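Local coordinates for protein hydrogenase maturation factor (Thermoanaerobacter tengcongensis, PDB 3VTH) that probably carbamoylates the C-terminal cysteine of HypE, using carbamoyl phosphate and ATP, in the maturation of [NiFe]-hydrogenases, at residues A400-V405 with C414-H419; P389-L394 with Y420-H425; I533-Y538 with E642-I647. One frame throughout, in Å; residues are numbered along the deposited sequence.

Following the chain from the N terminus, the first of these segments is 389-394, which carries 392-393, an outermost strand of a six-stranded mixed sheet. The chain then runs through 400-405, turns, and returns as 414-419, closing the short hairpin of contact 1. It turns back at Gly418-His419 into 420-425, which pairs with 389-394, so contact 2 closes a larger loop that holds contact 1 within it. The two share one sheet: Met415 O lies 2.9 Å from Phe422 N, and Cys414 SG packs on Ala421 CB. Contact 3 comes later, bridging about a hundred residues to join strands 530-542 and 645-647 of a different sheet in the second Kae1-like subdomain, its centre about 35 Å from both other centres.

Contact 1 of 3, residues A400-V405 with C414-H419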
ATOM      1  N   ALA A 400       4.937  19.834 -15.622  1.00 45.01           N
ATOM      2  CA  ALA A 400       3.543  19.792 -16.067  1.00 43.34           C
ATOM      3  C   ALA A 400       2.931  18.568 -15.385  1.00 39.84           C
ATOM      4  O   ALA A 400       3.670  17.778 -14.828  1.00 38.97           O
ATOM      5  CB  ALA A 400       3.492  19.649 -17.598  1.00 44.02           C
ATOM      6  N   SER A 401       1.608  18.415 -15.419  1.00 37.75           N
ATOM      7  CA  SER A 401       0.965  17.227 -14.828  1.00 35.54           C
ATOM      8  C   SER A 401       1.156  15.973 -15.689  1.00 33.73           C
ATOM      9  O   SER A 401       0.912  15.974 -16.907  1.00 33.66           O
ATOM     10  CB  SER A 401      -0.523  17.455 -14.545  1.00 35.73           C
ATOM     11  OG  SER A 401      -0.703  18.223 -13.362  1.00 36.37           O
ATOM     12  N   ILE A 402       1.598  14.908 -15.037  1.00 31.57           N
ATOM     13  CA  ILE A 402       1.843  13.635 -15.713  1.00 29.80           C
ATOM     14  C   ILE A 402       0.923  12.589 -15.106  1.00 28.73           C
ATOM     15  O   ILE A 402       0.740  12.556 -13.895  1.00 27.60           O
ATOM     16  CB  ILE A 402       3.321  13.203 -15.559  1.00 29.31           C
ATOM     17  CG1 ILE A 402       4.202  14.068 -16.479  1.00 31.89           C
ATOM     18  CG2 ILE A 402       3.512  11.681 -15.872  1.00 27.65           C
ATOM     19  CD1 ILE A 402       5.693  13.960 -16.204  1.00 32.63           C
ATOM     20  N   LEU A 403       0.319  11.761 -15.951  1.00 27.93           N
ATOM     21  CA  LEU A 403      -0.327  10.552 -15.466  1.00 27.16           C
ATOM     22  C   LEU A 403       0.607   9.372 -15.756  1.00 26.14           C
ATOM     23  O   LEU A 403       0.974   9.139 -16.896  1.00 25.79           O
ATOM     24  CB  LEU A 403      -1.681  10.352 -16.159  1.00 27.93           C
ATOM     25  CG  LEU A 403      -2.361   8.984 -15.991  1.00 29.34           C
ATOM     26  CD1 LEU A 403      -2.792   8.732 -14.524  1.00 27.28           C
ATOM     27  CD2 LEU A 403      -3.561   8.909 -16.928  1.00 30.55           C
ATOM     28  N   ALA A 404       0.978   8.641 -14.711  1.00 24.78           N
ATOM     29  CA  ALA A 404       1.731   7.400 -14.850  1.00 23.75           C
ATOM     30  C   ALA A 404       0.768   6.248 -14.594  1.00 23.74           C
ATOM     31  O   ALA A 404       0.135   6.197 -13.547  1.00 23.19           O
ATOM     32  CB  ALA A 404       2.898   7.373 -13.876  1.00 22.49           C
ATOM     33  N   VAL A 405       0.653   5.346 -15.570  1.00 23.82           N
ATOM     34  CA  VAL A 405      -0.434   4.378 -15.600  1.00 23.32           C
ATOM     35  C   VAL A 405      -0.149   3.132 -14.778  1.00 22.99           C
ATOM     36  O   VAL A 405      -1.063   2.340 -14.523  1.00 22.57           O
ATOM     37  CB  VAL A 405      -0.856   3.991 -17.045  1.00 23.70           C
ATOM     38  CG1 VAL A 405      -1.455   5.217 -17.788  1.00 25.36           C
ATOM     39  CG2 VAL A 405       0.294   3.345 -17.817  1.00 22.87           C
ATOM     40  N   CYS A 414      -0.325   7.006 -10.882  1.00 23.62           N
ATOM     41  CA  CYS A 414       0.166   8.178 -10.153  1.00 24.40           C
ATOM     42  C   CYS A 414      -0.030   9.429 -11.002  1.00 25.79           C
ATOM     43  O   CYS A 414       0.221   9.388 -12.203  1.00 25.82           O
ATOM     44  CB  CYS A 414       1.645   7.981  -9.776  1.00 24.21           C
ATOM     45  SG  CYS A 414       2.402   9.338  -8.857  1.00 26.44           S
ATOM     46  N   MET A 415      -0.517  10.513 -10.388  1.00 25.69           N
ATOM     47  CA  MET A 415      -0.708  11.803 -11.071  1.00 28.01           C
ATOM     48  C   MET A 415       0.050  12.890 -10.338  1.00 27.51           C
ATOM     49  O   MET A 415      -0.082  13.028  -9.119  1.00 27.46           O
ATOM     50  CB  MET A 415      -2.177  12.246 -11.041  1.00 29.42           C
ATOM     51  CG  MET A 415      -3.139  11.314 -11.682  1.00 32.89           C
ATOM     52  SD  MET A 415      -4.834  11.813 -11.275  1.00 35.84           S
ATOM     53  CE  MET A 415      -5.617  10.466 -12.151  1.00 31.34           C
ATOM     54  N   THR A 416       0.798  13.696 -11.074  1.00 28.03           N
ATOM     55  CA  THR A 416       1.566  14.754 -10.446  1.00 28.31           C
ATOM     56  C   THR A 416       0.859  16.098 -10.571  1.00 29.95           C
ATOM     57  O   THR A 416       0.148  16.353 -11.546  1.00 29.47           O
ATOM     58  CB  THR A 416       2.970  14.896 -11.071  1.00 29.12           C
ATOM     59  OG1 THR A 416       2.846  15.111 -12.478  1.00 27.80           O
ATOM     60  CG2 THR A 416       3.782  13.636 -10.811  1.00 27.85           C
ATOM     61  N   LYS A 417       1.031  16.920  -9.541  1.00 30.32           N
ATOM     62  CA  LYS A 417       0.587  18.311  -9.572  1.00 32.44           C
ATOM     63  C   LYS A 417       1.301  19.067  -8.469  1.00 32.47           C
ATOM     64  O   LYS A 417       1.450  18.547  -7.345  1.00 31.15           O
ATOM     65  CB  LYS A 417      -0.930  18.435  -9.389  1.00 33.25           C
ATOM     66  CG  LYS A 417      -1.467  19.725 -10.041  1.00 35.25           C
ATOM     67  CD  LYS A 417      -2.962  19.752 -10.033  1.00 39.41           C
ATOM     68  CE  LYS A 417      -3.491  21.005 -10.679  1.00 42.46           C
ATOM     69  NZ  LYS A 417      -4.861  21.158 -10.165  1.00 46.24           N
ATOM     70  N   GLY A 418       1.743  20.285  -8.792  1.00 33.19           N
ATOM     71  CA  GLY A 418       2.492  21.104  -7.833  1.00 34.03           C
ATOM     72  C   GLY A 418       3.705  20.307  -7.392  1.00 33.66           C
ATOM     73  O   GLY A 418       4.420  19.745  -8.232  1.00 33.02           O
ATOM     74  N   HIS A 419       3.934  20.223  -6.089  1.00 33.50           N
ATOM     75  CA  HIS A 419       4.997  19.351  -5.607  1.00 34.46           C
ATOM     76  C   HIS A 419       4.485  18.033  -5.043  1.00 32.47           C
ATOM     77  O   HIS A 419       5.118  17.454  -4.167  1.00 32.43           O
ATOM     78  CB  HIS A 419       5.917  20.058  -4.608  1.00 36.54           C
ATOM     79  CG  HIS A 419       5.193  20.878  -3.590  1.00 39.43           C
ATOM     80  ND1 HIS A 419       5.079  22.247  -3.686  1.00 42.88           N
ATOM     81  CD2 HIS A 419       4.541  20.525  -2.456  1.00 41.85           C
ATOM     82  CE1 HIS A 419       4.393  22.706  -2.650  1.00 45.10           C
ATOM     83  NE2 HIS A 419       4.055  21.680  -1.890  1.00 44.19           N
TER
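Leu403 and Met415 lie side by side and point the same way from an antiparallel non-hydrogen-bonded pair, Leu403 CD1 resting 3.9 Å from Met415 CG and also near the methyl CE. Leu403 CG is anti to the backbone N (chi1 167°), and chi2 then puts CD1 beside Met415. The reverse face holds Ala404 and Cys414, a hydrogen-bonded pair whose backbones make two bonds; Ala404 N meets Cys414 O at 2.7 Å, almost straight at 176°. Farther along, side-chain hydroxyls join the backbone. Thr416 OG1 stands between its own backbone N and carbonyl carbon (chi1 56°), where it, and not a carbonyl, accepts the N-H of Ile402 at 2.9 Å, while Thr416 N returns a bond to Ile402 O. Ser401 OG donates to Thr416 O at 2.7 Å, tilted modestly from the carbonyl plane, and lies against Lys417 CG. Two hydroxyls and one backbone bond extend this beta hairpin of the HypF Kae1-like domain beyond the Leu403-Met415 pair. Met415 packs on helix 433-449 and Leu403 on Tyr470 of helix 466-473; Ile402, Ala404 and Cys414 meet helix 737-749 on the other face, while strands 456-460 and 420-423 flank the hairpin within the sheet.

Contact 2 of 3, residues P389-L394 with Y420-H425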
ATOM      1  N   PRO A 389      -5.217   8.496   0.168  1.00 24.64           N
ATOM      2  CA  PRO A 389      -4.522   9.087  -0.968  1.00 23.83           C
ATOM      3  C   PRO A 389      -3.480  10.167  -0.592  1.00 24.17           C
ATOM      4  O   PRO A 389      -3.273  11.112  -1.362  1.00 24.03           O
ATOM      5  CB  PRO A 389      -5.664   9.749  -1.724  1.00 24.09           C
ATOM      6  CG  PRO A 389      -6.546  10.296  -0.581  1.00 25.56           C
ATOM      7  CD  PRO A 389      -6.419   9.271   0.541  1.00 24.55           C
ATOM      8  N   GLN A 390      -2.868  10.065   0.584  1.00 24.41           N
ATOM      9  CA  GLN A 390      -1.833  11.053   0.965  1.00 24.38           C
ATOM     10  C   GLN A 390      -0.723  11.024  -0.092  1.00 23.97           C
ATOM     11  O   GLN A 390      -0.200   9.934  -0.425  1.00 22.64           O
ATOM     12  CB  GLN A 390      -1.275  10.786   2.367  1.00 24.61           C
ATOM     13  CG  GLN A 390      -0.142  11.748   2.804  1.00 24.08           C
ATOM     14  CD  GLN A 390       0.298  11.539   4.251  1.00 23.83           C
ATOM     15  OE1 GLN A 390      -0.377  10.879   5.036  1.00 25.92           O
ATOM     16  NE2 GLN A 390       1.443  12.114   4.607  1.00 25.84           N
ATOM     17  N   PRO A 391      -0.379  12.208  -0.640  1.00 24.29           N
ATOM     18  CA  PRO A 391       0.611  12.229  -1.710  1.00 25.33           C
ATOM     19  C   PRO A 391       2.041  12.030  -1.207  1.00 26.66           C
ATOM     20  O   PRO A 391       2.324  12.223  -0.019  1.00 27.02           O
ATOM     21  CB  PRO A 391       0.450  13.624  -2.306  1.00 25.88           C
ATOM     22  CG  PRO A 391      -0.012  14.482  -1.102  1.00 25.56           C
ATOM     23  CD  PRO A 391      -0.932  13.556  -0.364  1.00 24.84           C
ATOM     24  N   ILE A 392       2.914  11.622  -2.122  1.00 27.73           N
ATOM     25  CA  ILE A 392       4.354  11.667  -1.915  1.00 29.69           C
ATOM     26  C   ILE A 392       4.823  13.094  -2.217  1.00 31.28           C
ATOM     27  O   ILE A 392       4.498  13.663  -3.263  1.00 31.03           O
ATOM     28  CB  ILE A 392       5.091  10.647  -2.830  1.00 29.30           C
ATOM     29  CG1 ILE A 392       4.565   9.213  -2.602  1.00 29.63           C
ATOM     30  CG2 ILE A 392       6.618  10.708  -2.644  1.00 29.99           C
ATOM     31  CD1 ILE A 392       4.486   8.779  -1.148  1.00 30.39           C
ATOM     32  N   LEU A 393       5.579  13.664  -1.288  1.00 33.67           N
ATOM     33  CA  LEU A 393       6.083  15.022  -1.444  1.00 36.57           C
ATOM     34  C   LEU A 393       7.286  15.047  -2.366  1.00 37.70           C
ATOM     35  O   LEU A 393       8.250  14.281  -2.183  1.00 38.12           O
ATOM     36  CB  LEU A 393       6.427  15.630  -0.082  1.00 38.26           C
ATOM     37  CG  LEU A 393       6.631  17.153  -0.015  1.00 40.93           C
ATOM     38  CD1 LEU A 393       5.397  17.894  -0.509  1.00 42.08           C
ATOM     39  CD2 LEU A 393       7.018  17.612   1.406  1.00 41.89           C
ATOM     40  N   LEU A 394       7.212  15.903  -3.380  1.00 38.53           N
ATOM     41  CA  LEU A 394       8.351  16.122  -4.264  1.00 40.07           C
ATOM     42  C   LEU A 394       9.144  17.359  -3.805  1.00 42.02           C
ATOM     43  O   LEU A 394       8.583  18.275  -3.236  1.00 42.60           O
ATOM     44  CB  LEU A 394       7.880  16.240  -5.720  1.00 39.36           C
ATOM     45  CG  LEU A 394       7.052  15.030  -6.206  1.00 39.03           C
ATOM     46  CD1 LEU A 394       6.451  15.230  -7.591  1.00 39.06           C
ATOM     47  CD2 LEU A 394       7.881  13.740  -6.157  1.00 38.05           C
ATOM     48  N   TYR A 420       3.354  17.547  -5.556  1.00 31.37           N
ATOM     49  CA  TYR A 420       2.832  16.255  -5.096  1.00 29.12           C
ATOM     50  C   TYR A 420       2.799  15.176  -6.160  1.00 28.01           C
ATOM     51  O   TYR A 420       2.504  15.444  -7.316  1.00 28.06           O
ATOM     52  CB  TYR A 420       1.422  16.408  -4.525  1.00 29.33           C
ATOM     53  CG  TYR A 420       1.284  17.393  -3.388  1.00 30.68           C
ATOM     54  CD1 TYR A 420       1.921  17.173  -2.169  1.00 30.68           C
ATOM     55  CD2 TYR A 420       0.471  18.513  -3.514  1.00 30.78           C
ATOM     56  CE1 TYR A 420       1.768  18.057  -1.112  1.00 31.57           C
ATOM     57  CE2 TYR A 420       0.323  19.424  -2.452  1.00 33.45           C
ATOM     58  CZ  TYR A 420       0.976  19.173  -1.264  1.00 31.21           C
ATOM     59  OH  TYR A 420       0.850  20.040  -0.224  1.00 33.36           O
ATOM     60  N   ALA A 421       3.093  13.945  -5.743  1.00 26.30           N
ATOM     61  CA  ALA A 421       2.832  12.769  -6.559  1.00 24.91           C
ATOM     62  C   ALA A 421       1.677  12.051  -5.856  1.00 23.66           C
ATOM     63  O   ALA A 421       1.857  11.465  -4.790  1.00 23.02           O
ATOM     64  CB  ALA A 421       4.071  11.877  -6.636  1.00 23.95           C
ATOM     65  N   PHE A 422       0.486  12.203  -6.418  1.00 22.99           N
ATOM     66  CA  PHE A 422      -0.706  11.549  -5.918  1.00 22.95           C
ATOM     67  C   PHE A 422      -0.726  10.136  -6.472  1.00 22.66           C
ATOM     68  O   PHE A 422      -1.266   9.897  -7.561  1.00 23.16           O
ATOM     69  CB  PHE A 422      -1.952  12.293  -6.390  1.00 23.28           C
ATOM     70  CG  PHE A 422      -2.148  13.630  -5.726  1.00 23.96           C
ATOM     71  CD1 PHE A 422      -2.630  13.708  -4.415  1.00 23.78           C
ATOM     72  CD2 PHE A 422      -1.862  14.810  -6.409  1.00 25.72           C
ATOM     73  CE1 PHE A 422      -2.816  14.964  -3.783  1.00 25.13           C
ATOM     74  CE2 PHE A 422      -2.051  16.058  -5.803  1.00 25.44           C
ATOM     75  CZ  PHE A 422      -2.527  16.141  -4.492  1.00 24.48           C
ATOM     76  N   ILE A 423      -0.093   9.215  -5.756  1.00 21.89           N
ATOM     77  CA  ILE A 423      -0.153   7.806  -6.135  1.00 22.23           C
ATOM     78  C   ILE A 423      -1.493   7.219  -5.621  1.00 22.75           C
ATOM     79  O   ILE A 423      -1.913   7.466  -4.473  1.00 24.08           O
ATOM     80  CB  ILE A 423       1.090   7.012  -5.627  1.00 21.45           C
ATOM     81  CG1 ILE A 423       1.073   5.570  -6.170  1.00 20.51           C
ATOM     82  CG2 ILE A 423       1.166   7.036  -4.091  1.00 23.79           C
ATOM     83  CD1 ILE A 423       2.396   4.761  -5.937  1.00 21.36           C
ATOM     84  N   SER A 424      -2.187   6.490  -6.482  1.00 22.13           N
ATOM     85  CA  SER A 424      -3.508   5.991  -6.127  1.00 22.13           C
ATOM     86  C   SER A 424      -3.377   4.894  -5.099  1.00 21.82           C
ATOM     87  O   SER A 424      -2.315   4.262  -4.963  1.00 21.40           O
ATOM     88  CB  SER A 424      -4.218   5.436  -7.363  1.00 22.58           C
ATOM     89  OG  SER A 424      -3.722   4.150  -7.737  1.00 21.34           O
ATOM     90  N   HIS A 425      -4.462   4.656  -4.379  1.00 21.74           N
ATOM     91  CA  HIS A 425      -4.556   3.456  -3.578  1.00 21.49           C
ATOM     92  C   HIS A 425      -4.443   2.226  -4.480  1.00 21.39           C
ATOM     93  O   HIS A 425      -4.692   2.299  -5.680  1.00 20.92           O
ATOM     94  CB  HIS A 425      -5.868   3.427  -2.792  1.00 21.55           C
ATOM     95  CG  HIS A 425      -7.108   3.370  -3.640  1.00 24.02           C
ATOM     96  ND1 HIS A 425      -7.664   4.487  -4.234  1.00 26.15           N
ATOM     97  CD2 HIS A 425      -7.929   2.333  -3.951  1.00 23.38           C
ATOM     98  CE1 HIS A 425      -8.763   4.137  -4.884  1.00 26.30           C
ATOM     99  NE2 HIS A 425      -8.946   2.838  -4.729  1.00 26.72           N
TER
HETATM  100  O   HOH W   1      -2.713  10.087  -3.961  1.00 28.43           O
HETATM  101  O   HOH W   2      -1.206   7.574  -1.789  1.00 20.01           O
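The rings of Tyr420 and Phe422 both meet Pro391. Over one face of the Phe422 ring sits Tyr420 CB, 3.7 Å above the plane and offset toward the rim, and at the edge, in the plane, lies a water. Pro391 CB makes an off-centre CH-pi contact with this ring, 4.2 Å from its centroid. Ile392 O lies at the edge of the Tyr420 ring, near its plane, while Pro391 CG and Leu393 CD1 approach it obliquely, the former 3.5 Å from CD1 and the latter 3.7 Å from CE1. A chi1 of -57° puts Tyr420 CG anti to the carbonyl carbon, and CG and CD1 both lie against Pro391 CG. Its hydroxyl is hydrogen-bonded to Asp78 of strand 76-85, and Phe422 stacks on Phe450.

Between the strands, Ile392 and Ala421 form an antiparallel hydrogen-bonded pair: Ala421 N reaches Ile392 O at 2.9 Å and 172°, and Ile392 N bonds back to Ala421 O. This attaches the short strand 392-393 as an outermost strand of the mixed sheet in the Kae1-like part of the protein. Phe422 is the centre of an inverse gamma turn, and beyond it water replaces direct pairing.

The water at the Phe422 edge donates to Pro389 O and to Ile423 O, 2.8 Å from the latter, and a second water links Gln390 O to the same Ile423 O, so two waters grip one carbonyl. Arg383 also bonds to Gln390 O. On the face opposite the two rings, Ile392 CB touches Ala421 CB, and Ile392 CG1 lies 4.3 Å from Ile423 CG2. Leu394 CD1 lies against the backbone of Tyr420 and Ala421 CB, and Leu394, Ala421 and Ile423 all touch helix 737-749.

Contact 3 of 3, residues I533-Y538 with E642-I647; sequences IAHLKY and EDRYVI
Ala534 CB meets Tyr645 CB at 3.7 Å, and from there the apolar face runs in both directions. On one side Ile533 CG2 lies in the plane of the Tyr645 ring, at its edge by CD1; on the other the Leu536 and Ile647 side chains cross obliquely, Leu536 CD2 4.0 Å from Ile647 CB. Helix 666-692 packs on this face through Ile533, Tyr645 and Ile647.

Four backbone bonds join the strands. Tyr645 N donates to Ile533 O, Lys537 N to Ile647 O and His535 N to Tyr645 O, and the bond from Ile647 N to His535 O is weak at 3.3 Å.

The other face is more polar. Val646 CG2 sits over one face of the His535 ring, 3.9 Å from its centroid. His535 CG lies between the backbone N and the carbonyl carbon (chi1 63°), and ND1 donates at 2.8 Å to Leu536 O from above the carbonyl plane, which fixes the ring's turn. Arg644 CD lies at the ring edge, 4.0 Å from His535 CD2. A water in the plane of the His535 ring and the Arg644 guanidinium lies 2.9 Å from His535 NE2 and accepts a weak bond from Arg644 NE.

The connection between the parallel strands, roughly half of it helix, runs within the Kae1-like domain's second subdomain. Ile533 and Ala534 both face Ile522 of the adjoining antiparallel strand, forming a classic beta bulge.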
ATOM      1  N   ILE A 533      24.072  -3.087 -16.332  1.00 28.07           N
ATOM      2  CA  ILE A 533      25.462  -3.434 -16.037  1.00 28.45           C
ATOM      3  C   ILE A 533      25.628  -4.935 -15.846  1.00 28.09           C
ATOM      4  O   ILE A 533      26.649  -5.507 -16.235  1.00 27.82           O
ATOM      5  CB  ILE A 533      25.975  -2.698 -14.779  1.00 29.05           C
ATOM      6  CG1 ILE A 533      25.756  -1.183 -14.917  1.00 31.15           C
ATOM      7  CG2 ILE A 533      27.458  -3.027 -14.500  1.00 31.05           C
ATOM      8  CD1 ILE A 533      26.556  -0.542 -16.053  1.00 34.02           C
ATOM      9  N   ALA A 534      24.630  -5.567 -15.235  1.00 26.36           N
ATOM     10  CA  ALA A 534      24.737  -6.992 -14.879  1.00 26.96           C
ATOM     11  C   ALA A 534      23.358  -7.641 -14.861  1.00 26.00           C
ATOM     12  O   ALA A 534      22.356  -6.969 -14.647  1.00 25.81           O
ATOM     13  CB  ALA A 534      25.437  -7.173 -13.505  1.00 26.79           C
ATOM     14  N   HIS A 535      23.321  -8.943 -15.126  1.00 26.46           N
ATOM     15  CA  HIS A 535      22.076  -9.704 -15.096  1.00 26.10           C
ATOM     16  C   HIS A 535      22.382 -11.189 -14.950  1.00 26.15           C
ATOM     17  O   HIS A 535      23.538 -11.578 -14.960  1.00 27.31           O
ATOM     18  CB  HIS A 535      21.242  -9.429 -16.358  1.00 25.85           C
ATOM     19  CG  HIS A 535      21.891  -9.859 -17.639  1.00 27.44           C
ATOM     20  ND1 HIS A 535      21.672 -11.100 -18.200  1.00 25.07           N
ATOM     21  CD2 HIS A 535      22.703  -9.195 -18.504  1.00 28.83           C
ATOM     22  CE1 HIS A 535      22.344 -11.194 -19.337  1.00 26.81           C
ATOM     23  NE2 HIS A 535      22.974 -10.052 -19.546  1.00 28.14           N
ATOM     24  N   LEU A 536      21.351 -12.007 -14.798  1.00 25.47           N
ATOM     25  CA  LEU A 536      21.516 -13.467 -14.779  1.00 25.74           C
ATOM     26  C   LEU A 536      21.538 -14.029 -16.198  1.00 25.79           C
ATOM     27  O   LEU A 536      20.864 -13.485 -17.072  1.00 25.78           O
ATOM     28  CB  LEU A 536      20.394 -14.120 -13.966  1.00 25.09           C
ATOM     29  CG  LEU A 536      20.409 -13.879 -12.453  1.00 26.58           C
ATOM     30  CD1 LEU A 536      19.241 -14.626 -11.760  1.00 27.56           C
ATOM     31  CD2 LEU A 536      21.752 -14.287 -11.825  1.00 27.75           C
ATOM     32  N   LYS A 537      22.326 -15.090 -16.435  1.00 25.57           N
ATOM     33  CA  LYS A 537      22.399 -15.710 -17.759  1.00 26.48           C
ATOM     34  C   LYS A 537      21.002 -16.167 -18.169  1.00 26.47           C
ATOM     35  O   LYS A 537      20.333 -16.881 -17.418  1.00 26.42           O
ATOM     36  CB  LYS A 537      23.389 -16.894 -17.795  1.00 27.52           C
ATOM     37  CG  LYS A 537      23.618 -17.459 -19.211  1.00 28.26           C
ATOM     38  CD  LYS A 537      24.516 -18.718 -19.190  1.00 29.95           C
ATOM     39  CE  LYS A 537      24.812 -19.214 -20.622  1.00 32.36           C
ATOM     40  NZ  LYS A 537      25.608 -20.488 -20.550  1.00 37.40           N
ATOM     41  N   TYR A 538      20.552 -15.707 -19.338  1.00 26.76           N
ATOM     42  CA  TYR A 538      19.199 -16.004 -19.833  1.00 26.62           C
ATOM     43  C   TYR A 538      18.889 -17.502 -19.879  1.00 26.95           C
ATOM     44  O   TYR A 538      19.689 -18.268 -20.403  1.00 27.35           O
ATOM     45  CB  TYR A 538      19.025 -15.428 -21.241  1.00 27.09           C
ATOM     46  CG  TYR A 538      18.827 -13.938 -21.252  1.00 28.00           C
ATOM     47  CD1 TYR A 538      17.791 -13.360 -20.525  1.00 29.00           C
ATOM     48  CD2 TYR A 538      19.655 -13.107 -22.010  1.00 29.40           C
ATOM     49  CE1 TYR A 538      17.588 -11.982 -20.528  1.00 28.61           C
ATOM     50  CE2 TYR A 538      19.455 -11.731 -22.028  1.00 29.76           C
ATOM     51  CZ  TYR A 538      18.411 -11.185 -21.269  1.00 29.79           C
ATOM     52  OH  TYR A 538      18.170  -9.838 -21.260  1.00 32.28           O
ATOM     53  N   GLU A 642      31.687  -9.768 -20.111  1.00 42.43           N
ATOM     54  CA  GLU A 642      31.909  -9.479 -21.538  1.00 44.47           C
ATOM     55  C   GLU A 642      31.439  -8.045 -21.799  1.00 44.47           C
ATOM     56  O   GLU A 642      32.066  -7.095 -21.320  1.00 45.10           O
ATOM     57  CB  GLU A 642      31.221 -10.511 -22.439  1.00 44.68           C
ATOM     58  CG  GLU A 642      31.841 -11.920 -22.374  1.00 46.69           C
ATOM     59  CD  GLU A 642      33.262 -11.982 -22.932  1.00 52.61           C
ATOM     60  OE1 GLU A 642      33.625 -11.136 -23.790  1.00 55.54           O
ATOM     61  OE2 GLU A 642      34.022 -12.888 -22.524  1.00 53.87           O
ATOM     62  N   ASP A 643      30.338  -7.879 -22.522  1.00 43.95           N
ATOM     63  CA  ASP A 643      29.695  -6.562 -22.587  1.00 44.09           C
ATOM     64  C   ASP A 643      29.138  -6.213 -21.214  1.00 42.23           C
ATOM     65  O   ASP A 643      29.247  -5.074 -20.756  1.00 43.09           O
ATOM     66  CB  ASP A 643      28.582  -6.554 -23.629  1.00 44.22           C
ATOM     67  CG  ASP A 643      29.117  -6.436 -25.045  1.00 48.51           C
ATOM     68  OD1 ASP A 643      30.256  -5.940 -25.218  1.00 51.47           O
ATOM     69  OD2 ASP A 643      28.394  -6.842 -25.984  1.00 51.85           O
ATOM     70  N   ARG A 644      28.547  -7.206 -20.559  1.00 40.04           N
ATOM     71  CA  ARG A 644      27.987  -7.020 -19.226  1.00 38.33           C
ATOM     72  C   ARG A 644      28.509  -8.075 -18.270  1.00 36.78           C
ATOM     73  O   ARG A 644      29.098  -9.063 -18.706  1.00 37.15           O
ATOM     74  CB  ARG A 644      26.466  -7.073 -19.297  1.00 37.08           C
ATOM     75  CG  ARG A 644      25.879  -5.765 -19.777  1.00 40.83           C
ATOM     76  CD  ARG A 644      24.411  -5.895 -20.087  1.00 43.86           C
ATOM     77  NE  ARG A 644      24.235  -6.199 -21.494  1.00 50.16           N
ATOM     78  CZ  ARG A 644      24.133  -5.287 -22.459  1.00 52.57           C
ATOM     79  NH1 ARG A 644      23.997  -5.688 -23.710  1.00 53.70           N
ATOM     80  NH2 ARG A 644      24.169  -3.983 -22.180  1.00 54.17           N
ATOM     81  N   TYR A 645      28.297  -7.869 -16.972  1.00 34.90           N
ATOM     82  CA  TYR A 645      28.602  -8.912 -16.006  1.00 34.21           C
ATOM     83  C   TYR A 645      27.435  -9.881 -15.975  1.00 32.44           C
ATOM     84  O   TYR A 645      26.272  -9.478 -15.841  1.00 31.35           O
ATOM     85  CB  TYR A 645      28.817  -8.349 -14.615  1.00 34.37           C
ATOM     86  CG  TYR A 645      29.969  -7.394 -14.488  1.00 36.58           C
ATOM     87  CD1 TYR A 645      29.758  -6.018 -14.568  1.00 38.57           C
ATOM     88  CD2 TYR A 645      31.261  -7.853 -14.266  1.00 38.06           C
ATOM     89  CE1 TYR A 645      30.813  -5.114 -14.440  1.00 40.95           C
ATOM     90  CE2 TYR A 645      32.327  -6.960 -14.129  1.00 42.05           C
ATOM     91  CZ  TYR A 645      32.089  -5.592 -14.217  1.00 43.66           C
ATOM     92  OH  TYR A 645      33.125  -4.697 -14.089  1.00 47.93           O
ATOM     93  N   VAL A 646      27.707 -11.163 -16.067  1.00 31.50           N
ATOM     94  CA  VAL A 646      26.673 -12.170 -16.069  1.00 30.26           C
ATOM     95  C   VAL A 646      27.001 -13.322 -15.145  1.00 29.96           C
ATOM     96  O   VAL A 646      28.079 -13.814 -15.150  1.00 29.63           O
ATOM     97  CB  VAL A 646      26.427 -12.718 -17.465  1.00 31.59           C
ATOM     98  CG1 VAL A 646      25.478 -13.841 -17.454  1.00 29.51           C
ATOM     99  CG2 VAL A 646      25.961 -11.657 -18.388  1.00 30.44           C
ATOM    100  N   ILE A 647      26.010 -13.728 -14.374  1.00 28.37           N
ATOM    101  CA  ILE A 647      26.085 -14.884 -13.507  1.00 28.26           C
ATOM    102  C   ILE A 647      25.108 -15.943 -14.001  1.00 27.39           C
ATOM    103  O   ILE A 647      23.949 -15.628 -14.304  1.00 26.43           O
ATOM    104  CB  ILE A 647      25.734 -14.476 -12.070  1.00 27.56           C
ATOM    105  CG1 ILE A 647      26.806 -13.508 -11.544  1.00 28.54           C
ATOM    106  CG2 ILE A 647      25.596 -15.737 -11.163  1.00 27.46           C
ATOM    107  CD1 ILE A 647      26.359 -12.662 -10.324  1.00 30.47           C
TER
HETATM  108  O   HOH W   3      28.689  -4.130 -17.646  1.00 26.08           O
HETATM  109  O   HOH W   4      24.811  -9.452 -21.772  1.00 38.02           O